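Local coordinates for protein esterase YbfF (Escherichia coli, PDB 3BF7) that acts as an esterase of the alpha/beta-hydrolase fold, probably cleaving ester or thioester substrates in a crevice formed between its domains, at residues Leu29-Val34 with Ile86-Gly91; Asn41-Ile46 with Ala247-Leu252; Val110-Ala115 with Trp235-Lys240; Leu199-Gly204 with Asp242-Ala247. The protein carries 1 engineered substitution. All blocks are in the same frame, centred on the assembly; numbering follows the deposited sequence.

Interaction 1. Residues Leu29-Val34 with Ile86-Gly91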
loop_
_atom_site.group_PDB
_atom_site.type_symbol
_atom_site.label_atom_id
_atom_site.label_comp_id
_atom_site.label_asym_id
_atom_site.label_seq_id
_atom_site.Cartn_x
_atom_site.Cartn_y
_atom_site.Cartn_z
ATOM N N LEU A 29 4.576 2.212 -7.415
ATOM C CA LEU A 29 5.085 3.342 -6.645
ATOM C C LEU A 29 4.449 4.692 -6.939
ATOM O O LEU A 29 4.554 5.609 -6.129
ATOM C CB LEU A 29 6.612 3.424 -6.768
ATOM C CG LEU A 29 7.275 3.741 -8.110
ATOM C CD1 LEU A 29 7.143 5.222 -8.431
ATOM C CD2 LEU A 29 8.744 3.355 -8.036
ATOM N N ASP A 30 3.790 4.823 -8.082
ATOM C CA ASP A 30 3.131 6.078 -8.402
ATOM C C ASP A 30 1.811 6.257 -7.643
ATOM O O ASP A 30 1.333 7.381 -7.495
ATOM C CB ASP A 30 2.856 6.162 -9.906
ATOM C CG ASP A 30 4.019 6.747 -10.684
ATOM O OD1 ASP A 30 5.111 6.914 -10.101
ATOM O OD2 ASP A 30 3.840 7.040 -11.886
ATOM N N ASN A 31 1.236 5.171 -7.128
ATOM C CA ASN A 31 -0.064 5.284 -6.472
ATOM C C ASN A 31 -0.184 6.195 -5.258
ATOM O O ASN A 31 -1.244 6.782 -5.047
ATOM C CB ASN A 31 -0.629 3.907 -6.125
ATOM C CG ASN A 31 -2.133 3.952 -5.905
ATOM O OD1 ASN A 31 -2.896 4.302 -6.810
ATOM N ND2 ASN A 31 -2.566 3.613 -4.702
ATOM N N LEU A 32 0.862 6.311 -4.448
ATOM C CA LEU A 32 0.798 7.209 -3.297
ATOM C C LEU A 32 1.546 8.502 -3.607
ATOM O O LEU A 32 1.904 9.258 -2.703
ATOM C CB LEU A 32 1.373 6.541 -2.043
ATOM C CG LEU A 32 0.451 5.551 -1.320
ATOM C CD1 LEU A 32 0.067 4.405 -2.240
ATOM C CD2 LEU A 32 1.151 5.026 -0.077
ATOM N N GLY A 33 1.765 8.750 -4.895
ATOM C CA GLY A 33 2.457 9.954 -5.317
ATOM C C GLY A 33 1.763 11.218 -4.845
ATOM O O GLY A 33 2.420 12.216 -4.547
ATOM N N VAL A 34 0.435 11.188 -4.770
ATOM C CA VAL A 34 -0.309 12.358 -4.323
ATOM C C VAL A 34 0.107 12.736 -2.902
ATOM O O VAL A 34 0.141 13.917 -2.549
ATOM C CB VAL A 34 -1.839 12.112 -4.387
ATOM C CG1 VAL A 34 -2.233 10.956 -3.474
ATOM C CG2 VAL A 34 -2.582 13.381 -4.005
ATOM N N ILE A 86 4.264 4.744 5.510
ATOM C CA ILE A 86 2.862 4.971 5.177
ATOM C C ILE A 86 2.499 3.927 4.124
ATOM O O ILE A 86 3.083 3.904 3.041
ATOM C CB ILE A 86 2.639 6.382 4.585
ATOM C CG1 ILE A 86 3.060 7.445 5.605
ATOM C CG2 ILE A 86 1.179 6.561 4.189
ATOM C CD1 ILE A 86 2.924 8.878 5.109
ATOM N N GLY A 87 1.546 3.057 4.441
ATOM C CA GLY A 87 1.172 2.030 3.490
ATOM C C GLY A 87 -0.321 1.901 3.291
ATOM O O GLY A 87 -1.108 2.034 4.238
ATOM N N HIS A 88 -0.711 1.651 2.046
ATOM C CA HIS A 88 -2.111 1.463 1.703
ATOM C C HIS A 88 -2.420 -0.019 1.508
ATOM O O HIS A 88 -1.731 -0.711 0.751
ATOM C CB HIS A 88 -2.461 2.193 0.405
ATOM C CG HIS A 88 -3.852 1.917 -0.076
ATOM N ND1 HIS A 88 -4.119 1.338 -1.299
ATOM C CD2 HIS A 88 -5.053 2.124 0.514
ATOM C CE1 HIS A 88 -5.427 1.200 -1.439
ATOM N NE2 HIS A 88 -6.016 1.668 -0.354
ATOM N N SER A 89 -3.450 -0.497 2.202
ATOM C CA SER A 89 -3.916 -1.873 2.073
ATOM C C SER A 89 -2.776 -2.891 2.193
ATOM O O SER A 89 -2.151 -2.964 3.243
ATOM C CB SER A 89 -4.660 -2.013 0.740
ATOM O OG SER A 89 -5.701 -2.968 0.830
ATOM N N MET A 90 -2.507 -3.678 1.150
ATOM C CA MET A 90 -1.414 -4.655 1.214
ATOM C C MET A 90 -0.124 -3.992 1.716
ATOM O O MET A 90 0.618 -4.573 2.508
ATOM C CB MET A 90 -1.174 -5.274 -0.169
ATOM C CG MET A 90 0.026 -6.209 -0.252
ATOM S SD MET A 90 0.380 -6.706 -1.952
ATOM C CE MET A 90 1.133 -5.188 -2.578
ATOM N N GLY A 91 0.133 -2.774 1.242
ATOM C CA GLY A 91 1.315 -2.037 1.661
ATOM C C GLY A 91 1.251 -1.705 3.141
ATOM O O GLY A 91 2.274 -1.659 3.822
#

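Interaction 2. Residues Asn41-Ile46 with Ala247-Leu252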
loop_
_atom_site.group_PDB
_atom_site.type_symbol
_atom_site.label_atom_id
_atom_site.label_comp_id
_atom_site.label_asym_id
_atom_site.label_seq_id
_atom_site.Cartn_x
_atom_site.Cartn_y
_atom_site.Cartn_z
ATOM N N ASN A 41 7.797 18.327 0.786
ATOM C CA ASN A 41 8.073 19.718 1.127
ATOM C C ASN A 41 8.978 19.782 2.351
ATOM O O ASN A 41 9.809 20.688 2.474
ATOM C CB ASN A 41 6.771 20.472 1.415
ATOM C CG ASN A 41 6.017 20.843 0.152
ATOM O OD1 ASN A 41 6.512 21.607 -0.679
ATOM N ND2 ASN A 41 4.812 20.304 0.001
ATOM N N ASP A 42 8.831 18.808 3.246
ATOM C CA ASP A 42 9.620 18.777 4.469
ATOM C C ASP A 42 10.147 17.403 4.896
ATOM O O ASP A 42 10.514 17.210 6.055
ATOM C CB ASP A 42 8.814 19.407 5.610
ATOM C CG ASP A 42 7.429 18.807 5.755
ATOM O OD1 ASP A 42 6.977 18.097 4.832
ATOM O OD2 ASP A 42 6.783 19.063 6.795
ATOM N N HIS A 43 10.187 16.454 3.964
ATOM C CA HIS A 43 10.704 15.114 4.257
ATOM C C HIS A 43 11.371 14.520 3.033
ATOM O O HIS A 43 10.987 14.823 1.907
ATOM C CB HIS A 43 9.597 14.111 4.614
ATOM C CG HIS A 43 8.750 14.496 5.778
ATOM N ND1 HIS A 43 7.712 15.396 5.676
ATOM C CD2 HIS A 43 8.753 14.067 7.062
ATOM C CE1 HIS A 43 7.110 15.502 6.847
ATOM N NE2 HIS A 43 7.722 14.707 7.705
ATOM N N ASN A 44 12.365 13.666 3.256
ATOM C CA ASN A 44 12.961 12.953 2.140
ATOM C C ASN A 44 11.894 11.885 1.919
ATOM O O ASN A 44 11.326 11.367 2.887
ATOM C CB ASN A 44 14.283 12.285 2.521
ATOM C CG ASN A 44 15.430 13.267 2.607
ATOM O OD1 ASN A 44 15.367 14.363 2.048
ATOM N ND2 ASN A 44 16.495 12.873 3.292
ATOM N N ILE A 45 11.606 11.571 0.663
ATOM C CA ILE A 45 10.584 10.585 0.342
ATOM C C ILE A 45 11.146 9.406 -0.434
ATOM O O ILE A 45 12.031 9.570 -1.277
ATOM C CB ILE A 45 9.460 11.210 -0.519
ATOM C CG1 ILE A 45 8.831 12.399 0.211
ATOM C CG2 ILE A 45 8.416 10.157 -0.862
ATOM C CD1 ILE A 45 8.174 12.049 1.520
ATOM N N ILE A 46 10.628 8.219 -0.136
ATOM C CA ILE A 46 11.020 7.005 -0.837
ATOM C C ILE A 46 9.734 6.277 -1.221
ATOM O O ILE A 46 8.982 5.826 -0.352
ATOM C CB ILE A 46 11.876 6.053 0.036
ATOM C CG1 ILE A 46 13.167 6.747 0.484
ATOM C CG2 ILE A 46 12.209 4.790 -0.756
ATOM C CD1 ILE A 46 12.997 7.654 1.682
ATOM N N ALA A 247 -4.906 14.372 8.160
ATOM C CA ALA A 247 -4.811 13.366 9.213
ATOM C C ALA A 247 -3.358 12.950 9.422
ATOM O O ALA A 247 -2.890 12.829 10.554
ATOM C CB ALA A 247 -5.664 12.152 8.855
ATOM N N ILE A 248 -2.643 12.731 8.325
ATOM C CA ILE A 248 -1.245 12.335 8.410
ATOM C C ILE A 248 -0.408 13.391 9.123
ATOM O O ILE A 248 0.329 13.076 10.054
ATOM C CB ILE A 248 -0.654 12.073 6.998
ATOM C CG1 ILE A 248 -1.260 10.791 6.415
ATOM C CG2 ILE A 248 0.869 11.966 7.068
ATOM C CD1 ILE A 248 -0.872 10.526 4.975
ATOM N N ARG A 249 -0.530 14.645 8.706
ATOM C CA ARG A 249 0.259 15.697 9.327
ATOM C C ARG A 249 -0.097 15.956 10.787
ATOM O O ARG A 249 0.776 16.291 11.584
ATOM C CB ARG A 249 0.189 16.976 8.490
ATOM C CG ARG A 249 1.037 16.866 7.222
ATOM C CD ARG A 249 1.115 18.172 6.461
ATOM N NE ARG A 249 2.037 18.110 5.326
ATOM C CZ ARG A 249 3.363 18.052 5.428
ATOM N NH1 ARG A 249 3.947 18.041 6.618
ATOM N NH2 ARG A 249 4.109 18.031 4.332
ATOM N N ARG A 250 -1.364 15.797 11.151
ATOM C CA ARG A 250 -1.752 15.990 12.543
ATOM C C ARG A 250 -0.993 14.957 13.384
ATOM O O ARG A 250 -0.468 15.264 14.455
ATOM C CB ARG A 250 -3.259 15.789 12.713
ATOM C CG ARG A 250 -3.712 15.821 14.163
ATOM C CD ARG A 250 -5.192 15.522 14.294
ATOM N NE ARG A 250 -5.563 15.219 15.675
ATOM C CZ ARG A 250 -6.767 14.804 16.054
ATOM N NH1 ARG A 250 -7.730 14.639 15.157
ATOM N NH2 ARG A 250 -7.008 14.545 17.333
ATOM N N TYR A 251 -0.934 13.729 12.878
ATOM C CA TYR A 251 -0.248 12.633 13.549
ATOM C C TYR A 251 1.268 12.851 13.579
ATOM O O TYR A 251 1.902 12.674 14.620
ATOM C CB TYR A 251 -0.597 11.321 12.834
ATOM C CG TYR A 251 0.254 10.121 13.189
ATOM C CD1 TYR A 251 0.253 9.583 14.476
ATOM C CD2 TYR A 251 1.036 9.500 12.220
ATOM C CE1 TYR A 251 1.015 8.449 14.784
ATOM C CE2 TYR A 251 1.794 8.373 12.514
ATOM C CZ TYR A 251 1.783 7.852 13.793
ATOM O OH TYR A 251 2.547 6.741 14.065
ATOM N N LEU A 252 1.847 13.247 12.448
ATOM C CA LEU A 252 3.289 13.479 12.379
ATOM C C LEU A 252 3.743 14.619 13.289
ATOM O O LEU A 252 4.840 14.571 13.847
ATOM C CB LEU A 252 3.717 13.769 10.938
ATOM C CG LEU A 252 3.512 12.660 9.903
ATOM C CD1 LEU A 252 4.038 13.138 8.556
ATOM C CD2 LEU A 252 4.234 11.387 10.339
#

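Interaction 3. Residues Val110-Ala115 with Trp235-Lys240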
loop_
_atom_site.group_PDB
_atom_site.type_symbol
_atom_site.label_atom_id
_atom_site.label_comp_id
_atom_site.label_asym_id
_atom_site.label_seq_id
_atom_site.Cartn_x
_atom_site.Cartn_y
_atom_site.Cartn_z
ATOM N N VAL A 110 1.610 4.802 9.420
ATOM C CA VAL A 110 0.279 5.135 8.929
ATOM C C VAL A 110 -0.201 3.990 8.044
ATOM O O VAL A 110 0.491 3.596 7.103
ATOM C CB VAL A 110 0.282 6.430 8.086
ATOM C CG1 VAL A 110 -1.132 6.754 7.621
ATOM C CG2 VAL A 110 0.845 7.583 8.901
ATOM N N ALA A 111 -1.381 3.461 8.352
ATOM C CA ALA A 111 -1.973 2.367 7.591
ATOM C C ALA A 111 -3.280 2.889 7.008
ATOM O O ALA A 111 -4.209 3.221 7.748
ATOM C CB ALA A 111 -2.231 1.174 8.498
ATOM N N ILE A 112 -3.346 2.957 5.682
ATOM C CA ILE A 112 -4.520 3.475 4.987
ATOM C C ILE A 112 -5.477 2.360 4.570
ATOM O O ILE A 112 -5.094 1.425 3.857
ATOM C CB ILE A 112 -4.099 4.308 3.750
ATOM C CG1 ILE A 112 -3.100 5.394 4.174
ATOM C CG2 ILE A 112 -5.322 4.951 3.112
ATOM C CD1 ILE A 112 -2.541 6.214 3.025
ATOM N N ASP A 113 -6.718 2.496 5.034
ATOM C CA ASP A 113 -7.828 1.566 4.821
ATOM C C ASP A 113 -7.437 0.099 4.831
ATOM O O ASP A 113 -7.605 -0.629 3.847
ATOM C CB ASP A 113 -8.608 1.886 3.545
ATOM C CG ASP A 113 -10.042 1.397 3.629
ATOM O OD1 ASP A 113 -10.494 0.679 2.716
ATOM O OD2 ASP A 113 -10.714 1.729 4.633
ATOM N N ILE A 114 -6.955 -0.333 5.988
ATOM C CA ILE A 114 -6.523 -1.704 6.172
ATOM C C ILE A 114 -6.448 -2.038 7.663
ATOM O O ILE A 114 -6.181 -1.169 8.500
ATOM C CB ILE A 114 -5.128 -1.912 5.514
ATOM C CG1 ILE A 114 -4.747 -3.392 5.503
ATOM C CG2 ILE A 114 -4.076 -1.090 6.246
ATOM C CD1 ILE A 114 -5.622 -4.236 4.606
ATOM N N ALA A 115 -6.705 -3.301 7.985
ATOM C CA ALA A 115 -6.629 -3.780 9.360
ATOM C C ALA A 115 -5.724 -5.010 9.360
ATOM O O ALA A 115 -5.630 -5.720 8.356
ATOM C CB ALA A 115 -8.013 -4.148 9.875
ATOM N N TRP A 235 -9.617 3.298 -1.840
ATOM C CA TRP A 235 -8.445 4.082 -2.232
ATOM C C TRP A 235 -8.682 5.505 -1.724
ATOM O O TRP A 235 -8.850 6.455 -2.495
ATOM C CB TRP A 235 -8.264 4.042 -3.756
ATOM C CG TRP A 235 -7.712 2.721 -4.255
ATOM C CD1 TRP A 235 -6.400 2.414 -4.496
ATOM C CD2 TRP A 235 -8.458 1.531 -4.538
ATOM N NE1 TRP A 235 -6.286 1.106 -4.912
ATOM C CE2 TRP A 235 -7.532 0.543 -4.948
ATOM C CE3 TRP A 235 -9.819 1.204 -4.487
ATOM C CZ2 TRP A 235 -7.929 -0.752 -5.304
ATOM C CZ3 TRP A 235 -10.211 -0.085 -4.843
ATOM C CH2 TRP A 235 -9.267 -1.045 -5.246
ATOM N N VAL A 236 -8.699 5.627 -0.398
ATOM C CA VAL A 236 -8.962 6.896 0.281
ATOM C C VAL A 236 -8.119 8.064 -0.210
ATOM O O VAL A 236 -8.631 9.165 -0.414
ATOM C CB VAL A 236 -8.748 6.762 1.810
ATOM C CG1 VAL A 236 -9.387 7.946 2.526
ATOM C CG2 VAL A 236 -9.328 5.451 2.314
ATOM N N HIS A 237 -6.826 7.821 -0.389
ATOM C CA HIS A 237 -5.905 8.859 -0.841
ATOM C C HIS A 237 -6.203 9.339 -2.254
ATOM O O HIS A 237 -5.875 10.469 -2.616
ATOM C CB HIS A 237 -4.469 8.344 -0.775
ATOM C CG HIS A 237 -4.272 7.044 -1.484
ATOM N ND1 HIS A 237 -4.831 5.867 -1.040
ATOM C CD2 HIS A 237 -3.611 6.743 -2.627
ATOM C CE1 HIS A 237 -4.527 4.895 -1.882
ATOM N NE2 HIS A 237 -3.787 5.400 -2.852
ATOM N N ALA A 238 -6.817 8.480 -3.060
ATOM C CA ALA A 238 -7.151 8.843 -4.429
ATOM C C ALA A 238 -8.403 9.715 -4.481
ATOM O O ALA A 238 -8.530 10.582 -5.347
ATOM C CB ALA A 238 -7.360 7.587 -5.264
ATOM N N GLU A 239 -9.317 9.491 -3.543
ATOM C CA GLU A 239 -10.569 10.238 -3.502
ATOM C C GLU A 239 -10.522 11.521 -2.682
ATOM O O GLU A 239 -11.055 12.550 -3.100
ATOM C CB GLU A 239 -11.687 9.347 -2.961
ATOM C CG GLU A 239 -11.946 8.102 -3.787
ATOM C CD GLU A 239 -13.055 7.242 -3.217
ATOM O OE1 GLU A 239 -13.312 6.157 -3.776
ATOM O OE2 GLU A 239 -13.674 7.649 -2.212
ATOM N N LYS A 240 -9.893 11.454 -1.513
ATOM C CA LYS A 240 -9.802 12.604 -0.617
ATOM C C LYS A 240 -8.374 12.793 -0.120
ATOM O O LYS A 240 -8.117 12.696 1.078
ATOM C CB LYS A 240 -10.712 12.392 0.595
ATOM C CG LYS A 240 -12.184 12.162 0.284
ATOM C CD LYS A 240 -12.852 13.419 -0.242
ATOM C CE LYS A 240 -14.367 13.306 -0.164
ATOM N NZ LYS A 240 -14.883 12.116 -0.889
#

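Interaction 4. Residues Leu199-Gly204 with Asp242-Ala247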
loop_
_atom_site.group_PDB
_atom_site.type_symbol
_atom_site.label_atom_id
_atom_site.label_comp_id
_atom_site.label_asym_id
_atom_site.label_seq_id
_atom_site.Cartn_x
_atom_site.Cartn_y
_atom_site.Cartn_z
ATOM N N LEU A 199 -1.263 5.467 13.258
ATOM C CA LEU A 199 -2.439 6.066 12.641
ATOM C C LEU A 199 -3.078 5.170 11.594
ATOM O O LEU A 199 -2.401 4.673 10.691
ATOM C CB LEU A 199 -2.079 7.407 11.985
ATOM C CG LEU A 199 -3.225 8.127 11.260
ATOM C CD1 LEU A 199 -4.275 8.570 12.270
ATOM C CD2 LEU A 199 -2.682 9.327 10.491
ATOM N N PHE A 200 -4.381 4.958 11.735
ATOM C CA PHE A 200 -5.157 4.180 10.782
ATOM C C PHE A 200 -6.129 5.156 10.136
ATOM O O PHE A 200 -6.788 5.933 10.832
ATOM C CB PHE A 200 -5.918 3.055 11.479
ATOM C CG PHE A 200 -5.032 1.944 11.939
ATOM C CD1 PHE A 200 -4.214 2.109 13.052
ATOM C CD2 PHE A 200 -4.943 0.763 11.208
ATOM C CE1 PHE A 200 -3.312 1.116 13.428
ATOM C CE2 PHE A 200 -4.043 -0.235 11.575
ATOM C CZ PHE A 200 -3.227 -0.057 12.685
ATOM N N ILE A 201 -6.200 5.129 8.811
ATOM C CA ILE A 201 -7.083 6.024 8.071
ATOM C C ILE A 201 -8.055 5.218 7.218
ATOM O O ILE A 201 -7.767 4.889 6.061
ATOM C CB ILE A 201 -6.278 6.979 7.154
ATOM C CG1 ILE A 201 -5.250 7.755 7.981
ATOM C CG2 ILE A 201 -7.222 7.954 6.454
ATOM C CD1 ILE A 201 -4.333 8.643 7.158
ATOM N N PRO A 202 -9.220 4.875 7.785
ATOM C CA PRO A 202 -10.223 4.105 7.048
ATOM C C PRO A 202 -11.100 4.984 6.161
ATOM O O PRO A 202 -11.285 6.178 6.425
ATOM C CB PRO A 202 -11.068 3.467 8.155
ATOM C CG PRO A 202 -10.231 3.599 9.400
ATOM C CD PRO A 202 -9.550 4.916 9.218
ATOM N N GLY A 203 -11.628 4.384 5.102
ATOM C CA GLY A 203 -12.553 5.096 4.247
ATOM C C GLY A 203 -13.922 4.842 4.859
ATOM O O GLY A 203 -14.247 3.704 5.202
ATOM N N GLY A 204 -14.721 5.895 5.009
ATOM C CA GLY A 204 -16.046 5.756 5.591
ATOM C C GLY A 204 -16.973 4.835 4.823
ATOM O O GLY A 204 -17.907 4.269 5.399
ATOM N N ASP A 242 -6.567 15.444 0.336
ATOM C CA ASP A 242 -6.427 16.528 1.302
ATOM C C ASP A 242 -6.787 16.066 2.712
ATOM O O ASP A 242 -6.058 16.334 3.665
ATOM C CB ASP A 242 -7.305 17.719 0.896
ATOM C CG ASP A 242 -8.777 17.363 0.828
ATOM O OD1 ASP A 242 -9.130 16.378 0.141
ATOM O OD2 ASP A 242 -9.586 18.074 1.456
ATOM N N ALA A 243 -7.911 15.368 2.843
ATOM C CA ALA A 243 -8.343 14.876 4.145
ATOM C C ALA A 243 -7.329 13.876 4.695
ATOM O O ALA A 243 -7.045 13.858 5.889
ATOM C CB ALA A 243 -9.714 14.227 4.032
ATOM N N VAL A 244 -6.784 13.039 3.819
ATOM C CA VAL A 244 -5.801 12.055 4.246
ATOM C C VAL A 244 -4.542 12.769 4.733
ATOM O O VAL A 244 -3.991 12.423 5.779
ATOM C CB VAL A 244 -5.451 11.082 3.094
ATOM C CG1 VAL A 244 -4.279 10.191 3.488
ATOM C CG2 VAL A 244 -6.662 10.222 2.770
ATOM N N LEU A 245 -4.096 13.776 3.985
ATOM C CA LEU A 245 -2.907 14.524 4.374
ATOM C C LEU A 245 -3.103 15.301 5.673
ATOM O O LEU A 245 -2.175 15.410 6.470
ATOM C CB LEU A 245 -2.471 15.462 3.244
ATOM C CG LEU A 245 -1.763 14.750 2.086
ATOM C CD1 LEU A 245 -1.697 15.672 0.884
ATOM C CD2 LEU A 245 -0.367 14.310 2.518
ATOM N N ARG A 246 -4.300 15.833 5.900
ATOM C CA ARG A 246 -4.545 16.555 7.146
ATOM C C ARG A 246 -4.389 15.589 8.322
ATOM O O ARG A 246 -3.804 15.934 9.349
ATOM C CB ARG A 246 -5.953 17.168 7.162
ATOM C CG ARG A 246 -6.140 18.344 6.209
ATOM C CD ARG A 246 -7.335 19.205 6.612
ATOM N NE ARG A 246 -8.596 18.472 6.559
ATOM C CZ ARG A 246 -9.310 18.273 5.455
ATOM N NH1 ARG A 246 -8.898 18.757 4.291
ATOM N NH2 ARG A 246 -10.437 17.576 5.513
ATOM N N ALA A 247 -4.906 14.372 8.160
ATOM C CA ALA A 247 -4.811 13.366 9.213
ATOM C C ALA A 247 -3.358 12.950 9.422
ATOM O O ALA A 247 -2.890 12.829 10.554
ATOM C CB ALA A 247 -5.664 12.152 8.855
#

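Interaction 1. Residues Leu29-Val34 with Ile86-Gly91
Leu32 reaches from the turn ahead of helix 33-39 to the end of strand 83-88, where it settles against Ile86 and His88. Its CB points toward that strand, and the contacts are left to the branch ends. CG lies beside the backbone N and anti to the carbonyl carbon (chi1 -79°), and from there the branches divide the work. Leu32 CD2 continues the chain and comes within 3.8 Å of Ile86 O, while Leu32 CD1 turns aside and stands 4.3 Å from His88 CB. Leu32 also touches Leu21 of strand 19-22, the neighbour of strand 83-88 in the sheet. Asn31, one residue earlier, approaches the imidazole obliquely, with Asn31 ND2 4.4 Å from His88 ND1, too long for a bond.

The turn that presents Leu32 is a type I turn closed by Gly33 N to Asp30 O (3.0 Å). Gly33 suits it because a beta carbon there would run into that same carbonyl. Beyond His88 the chain enters what fits a nucleophile elbow: Ser89 takes the strained phi/psi of 50°/-118°, and a beta carbon on Gly87 would collide with Gly91 O. Gly91 N returns to His88 O (2.8 Å), turning the strand into helix 90-101. Ser89 CB lies 3.9 Å over one face of the His88 ring.

No hydrogen bond joins the two segments, so their fit depends on shape: a branched apolar side chain lies against the strand leading to the probable nucleophile, while His88 NE2 finds its hydrogen-bond partner outside the two segments, in His234 O.

Interaction 2. Residues Asn41-Ile46 with Ala247-Leu252
Asp42 and Arg249 meet head-on from opposite directions, carboxylate against the end of the guanidinium, with the two planes 37° apart. The grip is end-on and two-pronged. Arg249 NH2 gives a nearly straight bond (170°) to Asp42 OD1 at 2.9 Å. Asp42 OD1 lies in the guanidinium plane and is itself met on its syn side, 26° out of the carboxylate plane. Arg249 NH1 reaches the syn lone pair of Asp42 OD2 at 3.0 Å, and this bond is tilted from the guanidinium plane. Extended from CG to NE, Arg249 spans from helix to loop, a reach that suits arginine.

His43 lies alongside, running past Arg249 in the opposite sense. Arg249 NH1 sits at the edge of the imidazole, 4.1 Å from His43 CE1, while Leu252 CD1 approaches His43 NE2 obliquely at the same distance. His43 ND1 bonds to Leu39 O and only weakly to Asp42 OD1.

With Asp42 replaced by an alanine, both bonds at the guanidinium end would be lost and Arg249 would probably be held less firmly, its NE salt bridge to Asp38 remaining. Arg249 is thus shared by two acids, whose charges are likely to stabilise its own in this partly buried place.

Interaction 3. Residues Val110-Ala115 with Trp235-Lys240
The loop that follows strand 106-112 carries Asp113, whose position fits the acid of a Ser-His-Asp triad, and it is backed here by Val236 at the start of the short helix 236-239. Asp113 CB lies 3.8 Å from Val236 CG2, so the helix touches the root of the aspartate and not its carboxylate. Those oxygens are engaged elsewhere: OD1 is bonded to His234 ND1 and Ser206 OG, and OD2 to Gly203 N.

One residue back, Ile112 crosses Val236 at a slant. With Ile112 CG1 placed beside the backbone N (chi1 -54°), the methyl CG2 is the branch sent to the helix, where it sits 4.1 Å from Val236 CB. The same methyl of Ile112 comes 4.3 Å from His237 ND1, obliquely to the ring. Two beta-branched residues suit this place, since their methyls branch close to the backbone and can touch where strand end and helix approach closely.

Helix 236-239 is tied at its beginning through Trp235 O, which accepts from Ala238 N (2.9 Å) and from Glu239 N.

The contact is thus apolar, and it buries His237 ND1 with no hydrogen-bond partner, a likely energetic cost. The packing touches only the CB of Asp113, and its carboxylate is bonded to His234, Ser206 and Gly203.

Interaction 4. Residues Leu199-Gly204 with Asp242-Ala247
Strand 199-201 and helix 242-247 run almost antiparallel, at 167° between their directions, with axes 9.9 Å apart at closest approach. No hydrogen bond passes between the segments; strand side chains pack on the helix's side chains and backbone. Ile201 and Val244 mark the nearest backbone approach, with their CA atoms 7.3 Å apart.

Ile201 does most of the bridging. Its CG1 stands beside the backbone N (chi1 -56°), and the chain runs on extended to CD1, which slots between two residues one helical turn apart. This methyl of Ile201 lies 4.0 Å from Val244 CG1, the two side chains meeting at a slant, and 4.1 Å from Ala247 CB. The small Ala247 suits a place where the helix lies close against Ile201 and Leu199. Leu199, two residues earlier on the same side of the strand, sends CD2 to the backbone of the helix, 3.5 Å from Ala247 O. Away from the strand, Arg246 NH1 bonds to Asp242 OD2 at 3.0 Å, a salt bridge spanning one turn, with one face of the guanidinium resting, toward its rim, on Ala243 CA.

Strand 198-201 is hydrogen-bonded to strand 106-112, and Ile201 also touches Val110 there and Ile248 farther along helix 241-253. Val244 in turn reaches Leu35 of helix 33-39, so helices 241-253 and 33-39 pack next to each other over the sheet.

How the interactions relate
From the N terminus, interaction 1 is the first to close, bringing 86-91 back to 29-34 over 51 residues. Residues 41-46 lie inside that loop, yet their partner 247-252 is near the C terminus, so interaction 2 crosses interaction 1 and closes a loop of 200 residues. Interactions 3 and 4 both nest within it and cross each other, since 199-204 falls between 110-115 and 235-240. Interaction 1 is complete before either opens. Strands 83-88, 106-112 and 198-201 lie consecutively in the sheet, linked by backbone bonds such as Gly87 O to Ile112 N. Helix 241-253 joins interactions 2 and 4, which share Ala247, and its Ile248 also packs on Ile86 of interaction 1.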